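Local coordinates for 3-ketosteroid-delta4-5alpha-dehydrogenase (Rhodococcus jostii, PDB 4AT2), which probably oxidises 3-ketosteroids in steroid catabolism, using bound FAD to introduce a double bond at the delta-4 position of the steroid A ring, at residues G85-K97 / Y128-V140. Residues are numbered along the deposited sequence; the frame is centred on the assembly and turned at random.
With FAD (flavin-adenine dinucleotide), chain D.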
loop_
_atom_site.group_PDB
_atom_site.type_symbol
_atom_site.label_atom_id
_atom_site.label_comp_id
_atom_site.label_asym_id
_atom_site.label_seq_id
_atom_site.Cartn_x
_atom_site.Cartn_y
_atom_site.Cartn_z
ATOM N N GLY A 85 6.931 9.997 23.686
ATOM C CA GLY A 85 7.097 9.065 24.788
ATOM C C GLY A 85 5.939 8.118 25.006
ATOM O O GLY A 85 5.975 7.322 25.945
ATOM N N PHE A 86 4.918 8.174 24.144
ATOM C CA PHE A 86 3.814 7.210 24.246
ATOM C C PHE A 86 4.352 5.800 24.065
ATOM O O PHE A 86 5.173 5.542 23.178
ATOM C CB PHE A 86 2.772 7.428 23.148
ATOM C CG PHE A 86 1.847 8.574 23.391
ATOM C CD1 PHE A 86 0.700 8.413 24.156
ATOM C CD2 PHE A 86 2.086 9.801 22.787
ATOM C CE1 PHE A 86 -0.179 9.474 24.352
ATOM C CE2 PHE A 86 1.212 10.866 22.977
ATOM C CZ PHE A 86 0.081 10.700 23.763
ATOM N N ILE A 87 3.857 4.887 24.894
ATOM C CA ILE A 87 4.143 3.464 24.766
ATOM C C ILE A 87 2.775 2.784 24.847
ATOM O O ILE A 87 2.063 2.955 25.838
ATOM C CB ILE A 87 5.059 2.954 25.906
ATOM C CG1 ILE A 87 6.247 3.901 26.138
ATOM C CG2 ILE A 87 5.542 1.538 25.589
ATOM C CD1 ILE A 87 7.088 3.548 27.356
ATOM N N TYR A 88 2.397 2.077 23.780
ATOM C CA TYR A 88 1.062 1.507 23.654
ATOM C C TYR A 88 0.937 0.216 24.462
ATOM O O TYR A 88 1.365 -0.843 24.026
ATOM C CB TYR A 88 0.692 1.282 22.170
ATOM C CG TYR A 88 -0.797 1.128 21.996
ATOM C CD1 TYR A 88 -1.604 2.251 21.800
ATOM C CD2 TYR A 88 -1.404 -0.132 22.089
ATOM C CE1 TYR A 88 -2.976 2.124 21.680
ATOM C CE2 TYR A 88 -2.784 -0.271 21.963
ATOM C CZ TYR A 88 -3.559 0.861 21.773
ATOM O OH TYR A 88 -4.920 0.746 21.679
ATOM N N LEU A 89 0.350 0.314 25.652
ATOM C CA LEU A 89 0.287 -0.817 26.578
ATOM C C LEU A 89 -1.101 -0.930 27.173
ATOM O O LEU A 89 -1.812 0.063 27.266
ATOM C CB LEU A 89 1.316 -0.636 27.696
ATOM C CG LEU A 89 2.774 -0.452 27.255
ATOM C CD1 LEU A 89 3.607 -0.061 28.454
ATOM C CD2 LEU A 89 3.323 -1.724 26.607
ATOM N N GLY A 90 -1.491 -2.135 27.582
ATOM C CA GLY A 90 -2.829 -2.311 28.128
ATOM C C GLY A 90 -3.049 -3.705 28.648
ATOM O O GLY A 90 -2.087 -4.418 28.977
ATOM N N GLY A 91 -4.326 -4.073 28.733
ATOM C CA GLY A 91 -4.739 -5.366 29.264
ATOM C C GLY A 91 -4.878 -5.392 30.772
ATOM O O GLY A 91 -5.008 -6.467 31.371
ATOM N N GLY A 92 -4.829 -4.210 31.386
ATOM C CA GLY A 92 -4.926 -4.081 32.843
ATOM C C GLY A 92 -3.621 -3.741 33.542
ATOM O O GLY A 92 -3.257 -4.386 34.519
ATOM N N THR A 93 -2.904 -2.732 33.058
ATOM C CA THR A 93 -1.640 -2.352 33.705
ATOM C C THR A 93 -1.932 -1.714 35.065
ATOM O O THR A 93 -3.042 -1.229 35.291
ATOM C CB THR A 93 -0.838 -1.347 32.862
ATOM O OG1 THR A 93 -1.551 -0.109 32.790
ATOM C CG2 THR A 93 -0.615 -1.884 31.444
ATOM N N PRO A 94 -0.930 -1.688 35.968
ATOM C CA PRO A 94 -1.141 -0.962 37.220
ATOM C C PRO A 94 -1.517 0.510 36.995
ATOM O O PRO A 94 -2.245 1.085 37.802
ATOM C CB PRO A 94 0.215 -1.078 37.910
ATOM C CG PRO A 94 0.721 -2.411 37.449
ATOM C CD PRO A 94 0.328 -2.461 35.995
ATOM N N LEU A 95 -1.024 1.111 35.915
ATOM C CA LEU A 95 -1.367 2.504 35.608
ATOM C C LEU A 95 -2.848 2.640 35.227
ATOM O O LEU A 95 -3.557 3.526 35.742
ATOM C CB LEU A 95 -0.478 3.047 34.491
ATOM C CG LEU A 95 -0.090 4.527 34.571
ATOM C CD1 LEU A 95 0.569 4.946 33.268
ATOM C CD2 LEU A 95 -1.218 5.488 34.888
ATOM N N GLN A 96 -3.320 1.773 34.328
ATOM C CA GLN A 96 -4.740 1.769 33.969
ATOM C C GLN A 96 -5.608 1.599 35.221
ATOM O O GLN A 96 -6.566 2.334 35.408
ATOM C CB GLN A 96 -5.071 0.666 32.957
ATOM C CG GLN A 96 -4.531 0.932 31.553
ATOM C CD GLN A 96 -4.800 -0.237 30.621
ATOM O OE1 GLN A 96 -4.518 -1.373 30.961
ATOM N NE2 GLN A 96 -5.342 0.045 29.445
ATOM N N LYS A 97 -5.243 0.648 36.078
ATOM C CA LYS A 97 -6.031 0.367 37.288
ATOM C C LYS A 97 -6.048 1.579 38.228
ATOM O O LYS A 97 -7.108 1.954 38.762
ATOM C CB LYS A 97 -5.498 -0.887 38.005
ATOM C CG LYS A 97 -5.783 -2.166 37.228
ATOM C CD LYS A 97 -5.233 -3.405 37.926
ATOM C CE LYS A 97 -5.528 -4.659 37.115
ATOM N NZ LYS A 97 -6.960 -5.082 37.142
ATOM N N TYR A 128 1.608 -9.642 21.649
ATOM C CA TYR A 128 1.865 -8.329 22.233
ATOM C C TYR A 128 0.863 -8.011 23.343
ATOM O O TYR A 128 1.234 -7.459 24.391
ATOM C CB TYR A 128 1.767 -7.288 21.116
ATOM C CG TYR A 128 2.143 -5.873 21.500
ATOM C CD1 TYR A 128 3.477 -5.476 21.574
ATOM C CD2 TYR A 128 1.151 -4.921 21.745
ATOM C CE1 TYR A 128 3.816 -4.167 21.905
ATOM C CE2 TYR A 128 1.476 -3.619 22.078
ATOM C CZ TYR A 128 2.804 -3.249 22.153
ATOM O OH TYR A 128 3.119 -1.955 22.477
ATOM N N CYS A 129 -0.402 -8.352 23.116
ATOM C CA CYS A 129 -1.447 -8.052 24.098
ATOM C C CYS A 129 -1.340 -8.934 25.342
ATOM O O CYS A 129 -1.494 -8.457 26.477
ATOM C CB CYS A 129 -2.831 -8.191 23.464
ATOM S SG CYS A 129 -3.139 -6.887 22.264
ATOM N N GLU A 130 -1.083 -10.218 25.131
ATOM C CA GLU A 130 -0.977 -11.144 26.253
ATOM C C GLU A 130 0.213 -10.826 27.159
ATOM O O GLU A 130 0.176 -11.107 28.365
ATOM C CB GLU A 130 -0.927 -12.593 25.768
ATOM C CG GLU A 130 -2.219 -13.077 25.123
ATOM C CD GLU A 130 -3.430 -13.106 26.056
ATOM O OE1 GLU A 130 -3.274 -13.278 27.289
ATOM O OE2 GLU A 130 -4.565 -12.974 25.542
ATOM N N GLY A 131 1.260 -10.231 26.586
ATOM C CA GLY A 131 2.457 -9.890 27.358
ATOM C C GLY A 131 2.536 -8.435 27.808
ATOM O O GLY A 131 3.559 -8.013 28.353
ATOM N N SER A 132 1.462 -7.669 27.593
ATOM C CA SER A 132 1.535 -6.204 27.770
ATOM C C SER A 132 1.734 -5.747 29.220
ATOM O O SER A 132 2.577 -4.893 29.503
ATOM C CB SER A 132 0.313 -5.510 27.153
ATOM O OG SER A 132 0.603 -4.140 26.892
ATOM N N VAL A 133 0.951 -6.312 30.137
ATOM C CA VAL A 133 1.099 -5.963 31.550
ATOM C C VAL A 133 2.489 -6.338 32.071
ATOM O O VAL A 133 3.125 -5.539 32.758
ATOM C CB VAL A 133 -0.040 -6.586 32.394
ATOM C CG1 VAL A 133 0.183 -6.380 33.897
ATOM C CG2 VAL A 133 -1.378 -5.988 31.976
ATOM N N GLU A 134 2.978 -7.532 31.712
ATOM C CA GLU A 134 4.336 -7.944 32.092
ATOM C C GLU A 134 5.360 -6.942 31.563
ATOM O O GLU A 134 6.321 -6.591 32.260
ATOM C CB GLU A 134 4.651 -9.362 31.582
ATOM C CG GLU A 134 5.984 -9.949 32.085
ATOM C CD GLU A 134 7.213 -9.442 31.335
ATOM O OE1 GLU A 134 7.055 -8.893 30.225
ATOM O OE2 GLU A 134 8.348 -9.590 31.852
ATOM N N HIS A 135 5.138 -6.466 30.339
ATOM C CA HIS A 135 6.071 -5.535 29.720
ATOM C C HIS A 135 6.064 -4.182 30.397
ATOM O O HIS A 135 7.128 -3.594 30.610
ATOM C CB HIS A 135 5.811 -5.443 28.223
ATOM C CG HIS A 135 6.832 -4.629 27.475
ATOM N ND1 HIS A 135 8.150 -4.915 27.501
ATOM C CD2 HIS A 135 6.685 -3.513 26.663
ATOM C CE1 HIS A 135 8.818 -4.012 26.752
ATOM N NE2 HIS A 135 7.916 -3.154 26.238
ATOM N N TYR A 136 4.881 -3.697 30.785
ATOM C CA TYR A 136 4.791 -2.447 31.551
ATOM C C TYR A 136 5.613 -2.590 32.832
ATOM O O TYR A 136 6.398 -1.716 33.170
ATOM C CB TYR A 136 3.338 -2.106 31.908
ATOM C CG TYR A 136 3.231 -0.899 32.828
ATOM C CD1 TYR A 136 3.278 0.398 32.316
ATOM C CD2 TYR A 136 3.120 -1.063 34.211
ATOM C CE1 TYR A 136 3.202 1.507 33.157
ATOM C CE2 TYR A 136 3.048 0.037 35.060
ATOM C CZ TYR A 136 3.078 1.318 34.529
ATOM O OH TYR A 136 3.005 2.414 35.372
ATOM N N ASN A 137 5.394 -3.692 33.544
ATOM C CA ASN A 137 6.096 -3.967 34.790
ATOM C C ASN A 137 7.610 -4.077 34.603
ATOM O O ASN A 137 8.383 -3.628 35.442
ATOM C CB ASN A 137 5.523 -5.230 35.441
ATOM C CG ASN A 137 4.103 -5.029 35.933
ATOM O OD1 ASN A 137 3.693 -3.899 36.217
ATOM N ND2 ASN A 137 3.338 -6.118 36.026
ATOM N N TRP A 138 8.008 -4.667 33.484
ATOM C CA TRP A 138 9.408 -4.790 33.106
ATOM C C TRP A 138 10.043 -3.431 32.920
ATOM O O TRP A 138 11.148 -3.185 33.415
ATOM C CB TRP A 138 9.496 -5.634 31.839
ATOM C CG TRP A 138 10.893 -5.993 31.413
ATOM C CD1 TRP A 138 11.613 -7.144 31.732
ATOM C CD2 TRP A 138 11.772 -5.212 30.555
ATOM N NE1 TRP A 138 12.845 -7.123 31.138
ATOM C CE2 TRP A 138 13.008 -5.987 30.424
ATOM C CE3 TRP A 138 11.665 -3.987 29.900
ATOM C CZ2 TRP A 138 14.075 -5.537 29.657
ATOM C CZ3 TRP A 138 12.757 -3.540 29.135
ATOM C CH2 TRP A 138 13.924 -4.304 29.018
ATOM N N LEU A 139 9.341 -2.521 32.251
ATOM C CA LEU A 139 9.836 -1.150 32.068
ATOM C C LEU A 139 9.976 -0.418 33.399
ATOM O O LEU A 139 10.992 0.247 33.657
ATOM C CB LEU A 139 8.911 -0.355 31.138
ATOM C CG LEU A 139 8.874 -0.880 29.706
ATOM C CD1 LEU A 139 7.697 -0.247 28.933
ATOM C CD2 LEU A 139 10.206 -0.624 28.999
ATOM N N VAL A 140 8.957 -0.551 34.244
ATOM C CA VAL A 140 8.998 0.046 35.577
ATOM C C VAL A 140 10.201 -0.483 36.365
ATOM O O VAL A 140 10.911 0.300 37.017
ATOM C CB VAL A 140 7.662 -0.145 36.332
ATOM C CG1 VAL A 140 7.802 0.257 37.798
ATOM C CG2 VAL A 140 6.571 0.679 35.662
HETATM P PA FAD D . 15.624 4.605 16.661
HETATM O O1A FAD D . 15.134 4.893 18.027
HETATM O O2A FAD D . 15.726 5.711 15.697
HETATM O O5B FAD D . 17.056 3.902 16.792
HETATM C C5B FAD D . 17.764 3.451 15.633
HETATM C C4B FAD D . 19.264 3.722 15.840
HETATM O O4B FAD D . 19.919 3.095 14.716
HETATM C C3B FAD D . 19.548 5.226 15.740
HETATM O O3B FAD D . 20.314 5.643 16.898
HETATM C C2B FAD D . 20.341 5.366 14.436
HETATM O O2B FAD D . 21.324 6.429 14.544
HETATM C C1B FAD D . 21.003 3.994 14.321
HETATM N N9A FAD D . 21.387 3.624 12.941
HETATM C C8A FAD D . 20.782 3.932 11.787
HETATM N N7A FAD D . 21.471 3.374 10.794
HETATM C C5A FAD D . 22.509 2.699 11.326
HETATM C C6A FAD D . 23.520 1.960 10.807
HETATM N N6A FAD D . 23.587 1.793 9.486
HETATM N N1A FAD D . 24.453 1.389 11.586
HETATM C C2A FAD D . 24.395 1.536 12.965
HETATM N N3A FAD D . 23.356 2.300 13.490
HETATM C C4A FAD D . 22.443 2.862 12.654
HETATM N N1 FAD D . 6.378 6.514 18.430
HETATM C C2 FAD D . 5.733 6.064 19.568
HETATM O O2 FAD D . 5.456 4.876 19.667
HETATM N N3 FAD D . 5.408 6.961 20.596
HETATM C C4 FAD D . 5.695 8.320 20.461
HETATM O O4 FAD D . 5.379 9.082 21.380
HETATM C C4X FAD D . 6.340 8.775 19.306
HETATM N N5 FAD D . 6.614 10.091 19.131
HETATM C C5X FAD D . 7.019 10.530 17.923
HETATM C C6 FAD D . 7.060 11.900 17.649
HETATM C C7 FAD D . 7.494 12.367 16.406
HETATM C C7M FAD D . 7.515 13.759 16.186
HETATM C C8 FAD D . 7.884 11.448 15.409
HETATM C C8M FAD D . 8.339 11.850 14.136
HETATM C C9 FAD D . 7.853 10.080 15.691
HETATM C C9A FAD D . 7.400 9.616 16.935
HETATM N N10 FAD D . 7.334 8.288 17.203
HETATM C C10 FAD D . 6.680 7.873 18.297
HETATM C "C1'" FAD D . 8.025 7.267 16.374
HETATM C "C2'" FAD D . 9.247 6.724 17.131
HETATM O "O2'" FAD D . 10.014 7.862 17.527
HETATM C "C3'" FAD D . 10.096 5.812 16.232
HETATM O "O3'" FAD D . 9.287 5.048 15.320
HETATM C "C4'" FAD D . 10.934 4.862 17.103
HETATM O "O4'" FAD D . 11.725 5.658 17.999
HETATM C "C5'" FAD D . 11.857 4.004 16.235
HETATM O "O5'" FAD D . 12.554 3.079 17.092
HETATM P P FAD D . 13.830 2.267 16.532
HETATM O O1P FAD D . 13.454 1.465 15.363
HETATM O O2P FAD D . 14.495 1.616 17.709
HETATM O O3P FAD D . 14.731 3.467 15.896
#
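L89 fills the apolar centre, its two branches splitting between Y136 and H135. CD1 meets the edge of the Y136 ring, 3.9 Å from CD1 of Y136, and touches L139. CD2 lies in the plane of the H135 ring at its edge, 3.8 Å from CD2 of H135. I87 meets L139 tip to tip. The Y136 ring, carried with CG anti to the backbone N (chi1 174°), reaches out between T93 and V140: T93 CB lies over the rim of one face, V140 CG2 over the rim of the other. P94 slides past it, with CD 3.6 Å from CD2 of Y136, and L95 CB touches the hydroxyl. Replacing Y136 by an alanine would probably open a gap beside L89, T93 and P94 and leave L95 without its mate. Farther out, V133 CG2 packs on the G90-G92 backbone, 3.5 Å from G90 O.

Two hydrogen bonds form the polar edge. Y128 OH donates to Y88 O at 2.6 Å, the donor lying 15° off the carbonyl plane. G90 N donates to S132 OG at 3.0 Å, nearly straight. T93 and Q96 form a capping box starting helix 94-98, and T93 OG1 also bonds H186.

The contact packs helices 132-141 and 122-130 against the segment from strand 87-88 to helix 94-98. Just before that strand, F86 N and O bind flavin O4 and N3. Strand 87-88 pairs with strand 185-186, and Y88 packs on helix 105-115.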